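Local atomic coordinates of xylan esterase 1 (Thermoanaerobacterium sp. 'JW/SL YS485', PDB entry 3FCY), a protein that probably removes acetyl groups from acetylated xylan, acting as a calcium-binding carboxylic ester hydrolase with an alpha/beta-hydrolase fold. Residues Glu48-Asp51 and Glu52-Arg56; Ala249-Glu252 and Ile253-Phe257; Leu259-Arg263 and His264-Asn268; Asn311-Gln314 and Ser315-Ile319; Lys320-Pro323 and Asp324-His327. All blocks are in the same frame, centred on the assembly; numbering follows the deposited sequence.

Contact 1 (Glu48-Asp51 and Glu52-Arg56); sequences EDFD and EYWNR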
# COMPACT_ATOMS: atom_id res chain seq x y z
N GLU A 48 -17.29 19.92 33.49
CA GLU A 48 -17.40 20.34 34.88
C GLU A 48 -18.52 19.64 35.61
O GLU A 48 -18.47 19.46 36.82
CB GLU A 48 -17.59 21.85 34.96
CG GLU A 48 -16.29 22.61 35.09
CD GLU A 48 -15.50 22.18 36.31
OE1 GLU A 48 -16.00 22.35 37.44
OE2 GLU A 48 -14.38 21.65 36.13
N ASP A 49 -19.55 19.23 34.86
CA ASP A 49 -20.69 18.54 35.45
C ASP A 49 -20.62 17.04 35.17
O ASP A 49 -21.64 16.35 35.16
CB ASP A 49 -21.99 19.12 34.88
CG ASP A 49 -22.13 18.87 33.38
OD1 ASP A 49 -21.09 18.91 32.68
OD2 ASP A 49 -23.26 18.66 32.91
N PHE A 50 -19.40 16.55 34.96
CA PHE A 50 -19.17 15.13 34.67
C PHE A 50 -19.88 14.23 35.68
O PHE A 50 -20.62 13.32 35.30
CB PHE A 50 -17.67 14.82 34.69
CG PHE A 50 -17.33 13.41 34.27
CD1 PHE A 50 -17.25 13.08 32.92
CD2 PHE A 50 -17.13 12.42 35.22
CE1 PHE A 50 -16.97 11.77 32.53
CE2 PHE A 50 -16.86 11.10 34.84
CZ PHE A 50 -16.78 10.78 33.49
N ASP A 51 -19.65 14.48 36.96
CA ASP A 51 -20.26 13.68 38.02
C ASP A 51 -21.77 13.75 38.00
O ASP A 51 -22.45 12.73 38.11
CB ASP A 51 -19.71 14.11 39.38
CG ASP A 51 -18.27 13.66 39.60
OD1 ASP A 51 -17.60 14.22 40.49
OD2 ASP A 51 -17.82 12.74 38.88
N GLU A 52 -22.31 14.96 37.87
CA GLU A 52 -23.76 15.12 37.84
C GLU A 52 -24.34 14.40 36.63
O GLU A 52 -25.37 13.73 36.73
CB GLU A 52 -24.14 16.61 37.77
CG GLU A 52 -23.65 17.44 38.94
CD GLU A 52 -22.33 18.14 38.66
OE1 GLU A 52 -21.31 17.44 38.44
OE2 GLU A 52 -22.32 19.39 38.65
N TYR A 53 -23.67 14.54 35.50
CA TYR A 53 -24.09 13.91 34.25
C TYR A 53 -24.28 12.41 34.45
O TYR A 53 -25.32 11.85 34.11
CB TYR A 53 -23.04 14.15 33.17
CG TYR A 53 -23.28 13.43 31.86
CD1 TYR A 53 -24.10 13.98 30.87
CD2 TYR A 53 -22.64 12.21 31.59
CE1 TYR A 53 -24.26 13.34 29.63
CE2 TYR A 53 -22.81 11.56 30.36
CZ TYR A 53 -23.61 12.13 29.39
OH TYR A 53 -23.74 11.52 28.16
N TRP A 54 -23.26 11.76 35.00
CA TRP A 54 -23.31 10.33 35.23
C TRP A 54 -24.22 9.88 36.36
O TRP A 54 -24.81 8.79 36.29
CB TRP A 54 -21.89 9.78 35.42
CG TRP A 54 -21.21 9.60 34.11
CD1 TRP A 54 -20.20 10.35 33.60
CD2 TRP A 54 -21.58 8.66 33.09
NE1 TRP A 54 -19.91 9.94 32.31
CE2 TRP A 54 -20.74 8.90 31.98
CE3 TRP A 54 -22.53 7.64 33.01
CZ2 TRP A 54 -20.83 8.15 30.80
CZ3 TRP A 54 -22.63 6.89 31.83
CH2 TRP A 54 -21.77 7.16 30.74
N ASN A 55 -24.36 10.69 37.41
CA ASN A 55 -25.26 10.31 38.50
C ASN A 55 -26.68 10.30 37.94
O ASN A 55 -27.51 9.48 38.31
CB ASN A 55 -25.17 11.29 39.67
CG ASN A 55 -23.87 11.16 40.43
OD1 ASN A 55 -23.33 10.06 40.56
ND2 ASN A 55 -23.36 12.28 40.93
N ARG A 56 -26.94 11.24 37.02
CA ARG A 56 -28.23 11.36 36.37
C ARG A 56 -28.47 10.13 35.49
O ARG A 56 -29.55 9.53 35.51
CB ARG A 56 -28.24 12.62 35.51
CG ARG A 56 -29.52 12.89 34.74
CD ARG A 56 -29.25 13.96 33.69
NE ARG A 56 -28.48 15.06 34.26
CZ ARG A 56 -27.59 15.78 33.59
NH1 ARG A 56 -27.35 15.52 32.31
NH2 ARG A 56 -26.92 16.75 34.20
O HOH W 1 -25.09 17.54 31.18
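F50 and W54 meet one helical turn apart, with CZ of the phenyl ring 3.4 Å from CD1 of the indole. The indole atom stands over one face of F50, displaced toward the rim, while the planes are inclined at 58°, neither a stack nor edge-to-face. CB of F50 leaves away from the following turn, but with CG set opposite the backbone N (chi1 -174°) the ring swings back to W54. Broad flat groups suit this buried side, where L282 touches both rings and Y276 O accepts from W54 NE1. Replacing F50 with an alanine would probably leave CD1 and NE1 of W54 without their aromatic neighbour and open a gap facing helix 279-282.

The packing belongs to the first turn of helix 50-62, held by the backbone hydrogen bonds from Y53 N to D49 O (2.7 Å), W54 N to F50 O (3.1 Å) and N55 N to D51 O (2.9 Å). D49 holds the N-cap position without a side-chain capping bond; its OD1 meets Y276 OH instead.

The oppositely charged side chains on the more solvent-exposed side are looser. D49 OD2 and R56 NH2 stay 4.3 Å apart, and water 1 bridges, donating to OD2 (2.8 Å) and accepting from R56 NH1 (3.2 Å), which also forms a salt bridge with D173. Exposed E52 bends at chi2, bringing OE1 3.2 Å from CA of D49.

Contact 2 (Ala249-Glu252 and Ile253-Phe257); sequences AYQE and ITDYF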
# COMPACT_ATOMS: atom_id res chain seq x y z
N ALA A 249 -9.67 3.22 13.80
CA ALA A 249 -10.82 3.13 14.70
C ALA A 249 -11.37 4.50 15.12
O ALA A 249 -12.56 4.64 15.38
CB ALA A 249 -10.45 2.32 15.94
N TYR A 250 -10.49 5.50 15.17
CA TYR A 250 -10.89 6.85 15.56
C TYR A 250 -11.13 7.79 14.38
O TYR A 250 -11.22 9.01 14.56
CB TYR A 250 -9.81 7.46 16.47
CG TYR A 250 -9.81 6.93 17.89
CD1 TYR A 250 -10.86 7.22 18.77
CD2 TYR A 250 -8.73 6.19 18.38
CE1 TYR A 250 -10.83 6.78 20.10
CE2 TYR A 250 -8.69 5.74 19.71
CZ TYR A 250 -9.75 6.04 20.56
OH TYR A 250 -9.72 5.62 21.87
N GLN A 251 -11.25 7.23 13.18
CA GLN A 251 -11.46 8.03 11.97
C GLN A 251 -12.67 8.97 12.04
O GLN A 251 -12.63 10.08 11.51
CB GLN A 251 -11.64 7.10 10.76
CG GLN A 251 -11.93 7.81 9.44
CD GLN A 251 -10.79 8.70 8.99
OE1 GLN A 251 -9.64 8.27 8.90
NE2 GLN A 251 -11.10 9.96 8.70
N GLU A 252 -13.73 8.53 12.70
CA GLU A 252 -14.95 9.33 12.80
C GLU A 252 -14.76 10.70 13.46
O GLU A 252 -15.50 11.63 13.17
CB GLU A 252 -16.03 8.54 13.54
CG GLU A 252 -15.73 8.25 15.00
CD GLU A 252 -16.60 7.13 15.54
OE1 GLU A 252 -16.27 5.96 15.29
OE2 GLU A 252 -17.62 7.43 16.19
N ILE A 253 -13.77 10.82 14.33
CA ILE A 253 -13.51 12.11 14.97
C ILE A 253 -13.03 13.09 13.90
O ILE A 253 -13.41 14.26 13.90
CB ILE A 253 -12.45 12.00 16.07
CG1 ILE A 253 -13.02 11.20 17.25
CG2 ILE A 253 -12.01 13.39 16.52
CD1 ILE A 253 -12.01 10.88 18.31
N THR A 254 -12.20 12.59 12.99
CA THR A 254 -11.69 13.41 11.89
C THR A 254 -12.86 13.71 10.94
O THR A 254 -13.02 14.85 10.50
CB THR A 254 -10.57 12.68 11.12
OG1 THR A 254 -9.37 12.69 11.90
CG2 THR A 254 -10.30 13.35 9.76
N ASP A 255 -13.67 12.70 10.64
CA ASP A 255 -14.82 12.89 9.75
C ASP A 255 -15.73 13.97 10.30
O ASP A 255 -16.23 14.82 9.57
CB ASP A 255 -15.63 11.60 9.60
CG ASP A 255 -14.88 10.49 8.87
OD1 ASP A 255 -13.83 10.77 8.25
OD2 ASP A 255 -15.36 9.34 8.90
N TYR A 256 -15.97 13.92 11.61
CA TYR A 256 -16.84 14.90 12.25
C TYR A 256 -16.38 16.33 11.99
O TYR A 256 -17.15 17.16 11.52
CB TYR A 256 -16.91 14.67 13.76
CG TYR A 256 -17.82 15.69 14.41
CD1 TYR A 256 -19.20 15.53 14.38
CD2 TYR A 256 -17.29 16.85 14.97
CE1 TYR A 256 -20.05 16.51 14.90
CE2 TYR A 256 -18.13 17.84 15.49
CZ TYR A 256 -19.50 17.66 15.45
OH TYR A 256 -20.33 18.64 15.96
N PHE A 257 -15.12 16.62 12.31
CA PHE A 257 -14.58 17.96 12.11
C PHE A 257 -14.60 18.37 10.63
O PHE A 257 -14.98 19.49 10.30
CB PHE A 257 -13.16 18.05 12.66
CG PHE A 257 -13.11 18.28 14.15
CD1 PHE A 257 -13.43 19.52 14.68
CD2 PHE A 257 -12.76 17.25 15.02
CE1 PHE A 257 -13.42 19.74 16.06
CE2 PHE A 257 -12.74 17.45 16.40
CZ PHE A 257 -13.07 18.70 16.92
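D255 reaches back over the preceding turn to Q251. CB lies 3.6 Å from the carbonyl O of E252. CG, placed beside the backbone N (chi1 -67°), comes 3.5 Å from Q251 O, the same oxygen that accepts D255 N at 3.0 Å. At the tip OD1 takes a hydrogen bond of 2.9 Å from Q251 NE2. The amide donates within its own plane, but meets the oxygen from above the carboxylate, 44° out of that plane. OD2 rests against CG of Q251, 3.8 Å away. A glutamine suits the other end because its chain, bent at chi2, lays the amide along the helix, where NE2 also touches T254 CG2 at 3.6 Å. An alanine in place of D255 would probably leave that NE2 without its acceptor and the amide free to turn.

On another side, CD1 of Y250 packs 3.9 Å from CD1 of I253, while Y250 OH bonds the backbone N of L234 and S235. E252 turns its carboxylate to Y117 OH and I165 N. The Q251-D255 pair is an i to i+4 side-chain bond on the opening turn of helix 251-260, beside the predicted substrate-binding residue Y117 of an alpha/beta hydrolase.

Contact 3 (Leu259-Arg263 and His264-Asn268); sequences LFDPR and HEREN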
# COMPACT_ATOMS: atom_id res chain seq x y z
N LEU A 259 -16.58 17.56 8.32
CA LEU A 259 -17.94 17.86 7.88
C LEU A 259 -18.69 18.92 8.66
O LEU A 259 -19.43 19.71 8.07
CB LEU A 259 -18.77 16.58 7.89
CG LEU A 259 -18.35 15.45 6.96
CD1 LEU A 259 -19.06 14.16 7.38
CD2 LEU A 259 -18.69 15.81 5.53
N PHE A 260 -18.50 18.95 9.98
CA PHE A 260 -19.23 19.87 10.83
C PHE A 260 -18.47 21.02 11.49
O PHE A 260 -19.09 21.92 12.05
CB PHE A 260 -19.96 19.05 11.89
CG PHE A 260 -20.84 17.98 11.31
CD1 PHE A 260 -22.04 18.31 10.68
CD2 PHE A 260 -20.44 16.65 11.32
CE1 PHE A 260 -22.82 17.33 10.06
CE2 PHE A 260 -21.21 15.66 10.71
CZ PHE A 260 -22.41 16.00 10.08
N ASP A 261 -17.15 21.00 11.42
CA ASP A 261 -16.36 22.07 12.01
C ASP A 261 -14.97 22.03 11.38
O ASP A 261 -13.97 21.82 12.06
CB ASP A 261 -16.28 21.89 13.53
CG ASP A 261 -15.65 23.09 14.23
OD1 ASP A 261 -15.83 24.22 13.74
OD2 ASP A 261 -14.99 22.90 15.27
N PRO A 262 -14.91 22.24 10.06
CA PRO A 262 -13.66 22.23 9.29
C PRO A 262 -12.53 23.12 9.79
O PRO A 262 -11.37 22.75 9.69
CB PRO A 262 -14.12 22.59 7.88
CG PRO A 262 -15.31 23.45 8.12
CD PRO A 262 -16.03 22.69 9.21
N ARG A 263 -12.86 24.29 10.33
CA ARG A 263 -11.81 25.17 10.83
C ARG A 263 -11.65 25.11 12.34
O ARG A 263 -10.97 25.94 12.94
CB ARG A 263 -12.05 26.60 10.35
CG ARG A 263 -11.99 26.73 8.83
CD ARG A 263 -11.66 28.15 8.38
NE ARG A 263 -12.56 29.14 8.96
CZ ARG A 263 -13.88 29.13 8.84
NH1 ARG A 263 -14.48 28.17 8.15
NH2 ARG A 263 -14.60 30.09 9.40
N HIS A 264 -12.28 24.11 12.95
CA HIS A 264 -12.20 23.89 14.39
C HIS A 264 -12.60 25.07 15.27
O HIS A 264 -11.91 25.39 16.24
CB HIS A 264 -10.79 23.42 14.77
CG HIS A 264 -10.51 22.00 14.39
ND1 HIS A 264 -9.94 21.09 15.26
CD2 HIS A 264 -10.74 21.32 13.24
CE1 HIS A 264 -9.83 19.92 14.67
NE2 HIS A 264 -10.31 20.03 13.44
N GLU A 265 -13.72 25.69 14.93
CA GLU A 265 -14.21 26.83 15.69
C GLU A 265 -14.92 26.36 16.96
O GLU A 265 -15.15 27.15 17.87
CB GLU A 265 -15.16 27.66 14.83
CG GLU A 265 -14.45 28.40 13.70
CD GLU A 265 -15.41 29.16 12.80
OE1 GLU A 265 -14.94 30.03 12.04
OE2 GLU A 265 -16.63 28.89 12.85
N ARG A 266 -15.25 25.07 17.02
CA ARG A 266 -15.93 24.51 18.18
C ARG A 266 -15.12 23.35 18.78
O ARG A 266 -15.67 22.49 19.46
CB ARG A 266 -17.32 24.01 17.79
CG ARG A 266 -18.19 25.09 17.15
CD ARG A 266 -19.57 24.57 16.80
NE ARG A 266 -19.54 23.52 15.78
CZ ARG A 266 -19.85 22.25 16.00
NH1 ARG A 266 -20.22 21.84 17.21
NH2 ARG A 266 -19.83 21.37 15.00
N GLU A 267 -13.82 23.35 18.51
CA GLU A 267 -12.93 22.29 18.98
C GLU A 267 -13.03 21.97 20.47
O GLU A 267 -13.28 20.82 20.84
CB GLU A 267 -11.49 22.65 18.64
CG GLU A 267 -10.48 21.59 19.04
CD GLU A 267 -9.08 21.94 18.59
OE1 GLU A 267 -8.88 22.05 17.36
OE2 GLU A 267 -8.20 22.10 19.46
N ASN A 268 -12.84 22.97 21.32
CA ASN A 268 -12.90 22.73 22.77
C ASN A 268 -14.25 22.19 23.22
O ASN A 268 -14.31 21.32 24.08
CB ASN A 268 -12.57 24.01 23.54
CG ASN A 268 -12.47 23.76 25.04
OD1 ASN A 268 -11.71 22.90 25.49
ND2 ASN A 268 -13.23 24.52 25.82
O HOH W 2 -18.44 24.81 13.55
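D261 grips two successive backbone amides with one carboxylate: OD1 accepts E265 N at 2.8 Å and OD2 accepts R266 N, also at 2.8 Å, each on the syn side. CG lies opposite the backbone N (chi1 -171°), which extends the short side chain across the loop; an aspartate suits the place because two oxygens on a short stem can serve two adjacent N-H groups. Its backbone O in turn takes H264 N at 3.0 Å, closing the type I turn from D261 to H264.

Around this carboxylate, R266 NH2 donates to F260 O at 3.1 Å and also bonds Y256 OH; F260 O lies in the guanidinium plane, while NH2 stands 65° out of the carbonyl plane. Water 2 joins the two systems, donating to D261 OD1 at 2.7 Å and accepting from R266 NE at 2.8 Å. Farther out, R263 NH2 and E265 OE1 form a salt bridge of 2.7 Å between side chains lying alongside each other. H264 stacks on F257, donates through ND1 to E267 OE1 and also faces a neighbouring subunit.

Together they make a tight connection, through a type I turn, between helix 251-260 and helix 267-274 at a subunit interface.

Contact 4 (Asn311-Gln314 and Ser315-Ile319); sequences NNIQ and SKKDI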
# COMPACT_ATOMS: atom_id res chain seq x y z
N ASN A 311 -3.37 5.61 34.42
CA ASN A 311 -2.91 6.55 35.44
C ASN A 311 -4.00 7.30 36.19
O ASN A 311 -3.71 8.05 37.12
CB ASN A 311 -1.89 7.53 34.85
CG ASN A 311 -0.57 6.86 34.52
OD1 ASN A 311 -0.11 5.99 35.27
ND2 ASN A 311 0.06 7.27 33.43
N ASN A 312 -5.25 7.11 35.79
CA ASN A 312 -6.36 7.77 36.47
C ASN A 312 -7.06 6.80 37.42
O ASN A 312 -7.99 7.18 38.14
CB ASN A 312 -7.35 8.34 35.45
CG ASN A 312 -6.94 9.71 34.96
OD1 ASN A 312 -6.91 10.67 35.73
ND2 ASN A 312 -6.62 9.81 33.67
N ILE A 313 -6.60 5.55 37.40
CA ILE A 313 -7.14 4.51 38.26
C ILE A 313 -6.49 4.61 39.64
O ILE A 313 -5.27 4.73 39.75
CB ILE A 313 -6.87 3.11 37.65
CG1 ILE A 313 -7.67 2.95 36.35
CG2 ILE A 313 -7.24 2.02 38.65
CD1 ILE A 313 -7.43 1.65 35.63
N GLN A 314 -7.32 4.56 40.68
CA GLN A 314 -6.83 4.67 42.06
C GLN A 314 -6.82 3.35 42.82
O GLN A 314 -6.21 3.26 43.88
CB GLN A 314 -7.68 5.68 42.83
CG GLN A 314 -7.70 7.07 42.21
CD GLN A 314 -8.49 8.07 43.04
OE1 GLN A 314 -9.66 7.84 43.37
NE2 GLN A 314 -7.86 9.19 43.39
N SER A 315 -7.50 2.33 42.30
CA SER A 315 -7.54 1.04 42.96
C SER A 315 -6.26 0.26 42.65
O SER A 315 -5.38 0.76 41.96
CB SER A 315 -8.77 0.24 42.52
OG SER A 315 -8.78 0.04 41.12
N LYS A 316 -6.17 -0.97 43.17
CA LYS A 316 -4.99 -1.80 42.93
C LYS A 316 -4.92 -2.04 41.42
O LYS A 316 -5.90 -2.46 40.81
CB LYS A 316 -5.12 -3.11 43.70
CG LYS A 316 -3.89 -4.00 43.68
CD LYS A 316 -3.91 -4.98 42.52
CE LYS A 316 -2.78 -5.99 42.64
NZ LYS A 316 -2.90 -7.09 41.63
N LYS A 317 -3.75 -1.78 40.83
CA LYS A 317 -3.59 -1.93 39.39
C LYS A 317 -2.19 -2.32 38.94
O LYS A 317 -1.21 -2.14 39.67
CB LYS A 317 -3.98 -0.62 38.71
CG LYS A 317 -3.00 0.50 39.03
CD LYS A 317 -3.47 1.86 38.54
CE LYS A 317 -2.42 2.92 38.82
NZ LYS A 317 -2.86 4.28 38.38
N ASP A 318 -2.11 -2.84 37.72
CA ASP A 318 -0.86 -3.24 37.09
C ASP A 318 -1.06 -3.20 35.58
O ASP A 318 -2.16 -3.44 35.08
CB ASP A 318 -0.47 -4.66 37.54
CG ASP A 318 -0.02 -4.72 39.00
OD1 ASP A 318 1.05 -4.14 39.31
OD2 ASP A 318 -0.74 -5.33 39.82
N ILE A 319 0.01 -2.90 34.85
CA ILE A 319 -0.06 -2.84 33.40
C ILE A 319 1.12 -3.59 32.77
O ILE A 319 2.28 -3.41 33.17
CB ILE A 319 -0.12 -1.37 32.90
CG1 ILE A 319 -0.49 -1.32 31.42
CG2 ILE A 319 1.22 -0.67 33.13
CD1 ILE A 319 -0.80 0.06 30.91
O HOH W 3 -0.72 5.76 38.23
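K317 sends its ammonium back to the loop before its strand, where NZ donates to I313 O at 2.8 Å. This bond lies in the carbonyl plane and uses a lone pair, with a C=O...N angle of 142°. Water 3 adds a second polar link, accepting from NZ at 2.6 Å and donating at 3.0 Å to OD1 of N311, whose ND2 bonds Y40 O. A further bond runs from NZ to Y310 O, at the end of helix 303-310, and the Y310 ring makes a cation-pi contact.

The apolar contacts follow the shaft of the same lysine. CG sits between the backbone N and the carbonyl carbon (chi1 67°) and the chain beyond is extended, which puts CD 3.7 Å from CB of I313. The CG2 branch of I313 lies 3.5 Å from OG of S315, a small hydroxyl that fits beside the buried isoleucine and donates to G288 O.

Charge pairing occupies the start of strand 317-322, where K316 NZ and D318 OD2 form a salt bridge whose hydrogen bond is weak at 3.3 Å. The nearest side-chain atoms of K316 and the calcium ligand E343 are about 5 Å apart. Helix 303-310 and this loop complete a beta-alpha-beta crossover from strand 289-295 to the adjacent parallel strand 317-322 of the alpha/beta-hydrolase sheet.

A lysine thus serves two needs, its methylenes packing on I313 and its nitrogen meeting two main-chain oxygens, a water and an aromatic ring. Such surroundings, near the carbonyl end of a helix, would be expected to favour the protonated form.

Contact 5 (Lys320-Pro323 and Asp324-His327); sequences KVYP and DYGH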
# COMPACT_ATOMS: atom_id res chain seq x y z
N LYS A 320 0.81 -4.45 31.80
CA LYS A 320 1.82 -5.23 31.11
C LYS A 320 2.15 -4.54 29.78
O LYS A 320 1.26 -4.29 28.97
CB LYS A 320 1.31 -6.65 30.86
CG LYS A 320 0.90 -7.37 32.14
CD LYS A 320 2.05 -7.42 33.14
CE LYS A 320 1.57 -7.82 34.52
NZ LYS A 320 2.68 -7.81 35.52
N VAL A 321 3.43 -4.25 29.58
CA VAL A 321 3.90 -3.57 28.37
C VAL A 321 4.52 -4.53 27.37
O VAL A 321 5.39 -5.33 27.71
CB VAL A 321 4.95 -2.49 28.74
CG1 VAL A 321 5.40 -1.75 27.48
CG2 VAL A 321 4.36 -1.52 29.75
N TYR A 322 4.06 -4.45 26.12
CA TYR A 322 4.55 -5.29 25.04
C TYR A 322 5.12 -4.38 23.94
O TYR A 322 4.40 -3.94 23.04
CB TYR A 322 3.40 -6.15 24.49
CG TYR A 322 2.90 -7.15 25.50
CD1 TYR A 322 3.35 -8.47 25.49
CD2 TYR A 322 2.02 -6.77 26.52
CE1 TYR A 322 2.94 -9.39 26.45
CE2 TYR A 322 1.60 -7.68 27.49
CZ TYR A 322 2.07 -8.99 27.45
OH TYR A 322 1.67 -9.89 28.40
N PRO A 323 6.42 -4.09 24.03
CA PRO A 323 7.13 -3.22 23.08
C PRO A 323 6.92 -3.50 21.59
O PRO A 323 6.77 -2.58 20.80
CB PRO A 323 8.60 -3.40 23.49
CG PRO A 323 8.50 -3.60 24.97
CD PRO A 323 7.35 -4.59 25.06
N ASP A 324 6.89 -4.78 21.22
CA ASP A 324 6.76 -5.14 19.81
C ASP A 324 5.36 -5.47 19.33
O ASP A 324 5.19 -5.97 18.21
CB ASP A 324 7.70 -6.30 19.51
CG ASP A 324 9.05 -6.12 20.15
OD1 ASP A 324 9.77 -5.17 19.77
OD2 ASP A 324 9.39 -6.91 21.05
N TYR A 325 4.35 -5.20 20.15
CA TYR A 325 2.98 -5.50 19.75
C TYR A 325 2.17 -4.25 19.45
O TYR A 325 2.43 -3.18 20.01
CB TYR A 325 2.26 -6.32 20.82
CG TYR A 325 2.67 -7.78 20.86
CD1 TYR A 325 3.88 -8.18 21.41
CD2 TYR A 325 1.84 -8.76 20.31
CE1 TYR A 325 4.26 -9.52 21.43
CE2 TYR A 325 2.20 -10.10 20.32
CZ TYR A 325 3.41 -10.48 20.88
OH TYR A 325 3.76 -11.80 20.90
N GLY A 326 1.21 -4.40 18.55
CA GLY A 326 0.33 -3.30 18.18
C GLY A 326 -1.06 -3.57 18.75
O GLY A 326 -1.19 -4.08 19.86
N HIS A 327 -2.10 -3.24 17.97
CA HIS A 327 -3.48 -3.44 18.39
C HIS A 327 -3.82 -4.90 18.13
O HIS A 327 -4.48 -5.23 17.15
CB HIS A 327 -4.40 -2.54 17.57
CG HIS A 327 -5.70 -2.25 18.23
ND1 HIS A 327 -5.80 -1.46 19.36
CD2 HIS A 327 -6.97 -2.61 17.91
CE1 HIS A 327 -7.07 -1.36 19.71
NE2 HIS A 327 -7.80 -2.05 18.85
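Y322 and Y325 are the ends of a type I beta turn, closed by Y325 N to Y322 O at 3.2 Å, the donor standing 56° above the carbonyl plane. P323 suits the second position, since its ring holds phi near the value a turn needs there.

The turn brings the two tyrosine side chains together. Their rings form a T-shaped pair, the edge of Y322 directed at the face of Y325, with centroids 5.7 Å apart and planes at 82°. Nearer the backbone, CB of Y322 lies 3.7 Å from CD1 of Y325 and 3.8 Å from CB of Y325, while the two CD1 atoms are 4.1 Å apart. In Y325, CG lies opposite the carbonyl carbon (chi1 -76°), which turns CD1 to CB of Y322. A broad ring suits Y322 for this packing; in Y325 the hydroxyl also counts, since OH bonds R258 O of a neighbouring subunit, whose R258 side chain makes a cation-pi contact with the ring.

D324, at the third position, turns both carboxylate oxygens to that subunit, OD2 to H264 NE2 and OD1 to W241 NE1. Just beyond, H327 ND1 bonds D298 and NE2 bonds S208, the geometry expected of the predicted Ser-His-Asp catalytic triad.

Within its own chain the turn leaves the end of strand 317-322, the outermost strand at one side of the central sheet. Y322 pairs its backbone with V294 of the parallel strand 289-295 and with L296 just after it, and its side chain packs on F333 and L336 of helix 333-342.

The five contacts follow one another along the chain; each is a local turn or helix end, and none nests within or crosses another. Contact 1 opens helix 50-62. Contact 2 opens helix 251-260, and contact 3 turns the end of that helix into helix 267-274. These two touch, through packing such as F257 O against P262 CD and a probable hydrogen bond. Contact 4 links the end of helix 303-310 to strand 317-322, and contact 5 leaves the same strand toward the predicted catalytic histidine. Within one chain contacts 3 and 5 lie far apart, with centres about 34 Å from each other, but between subunits their residues meet.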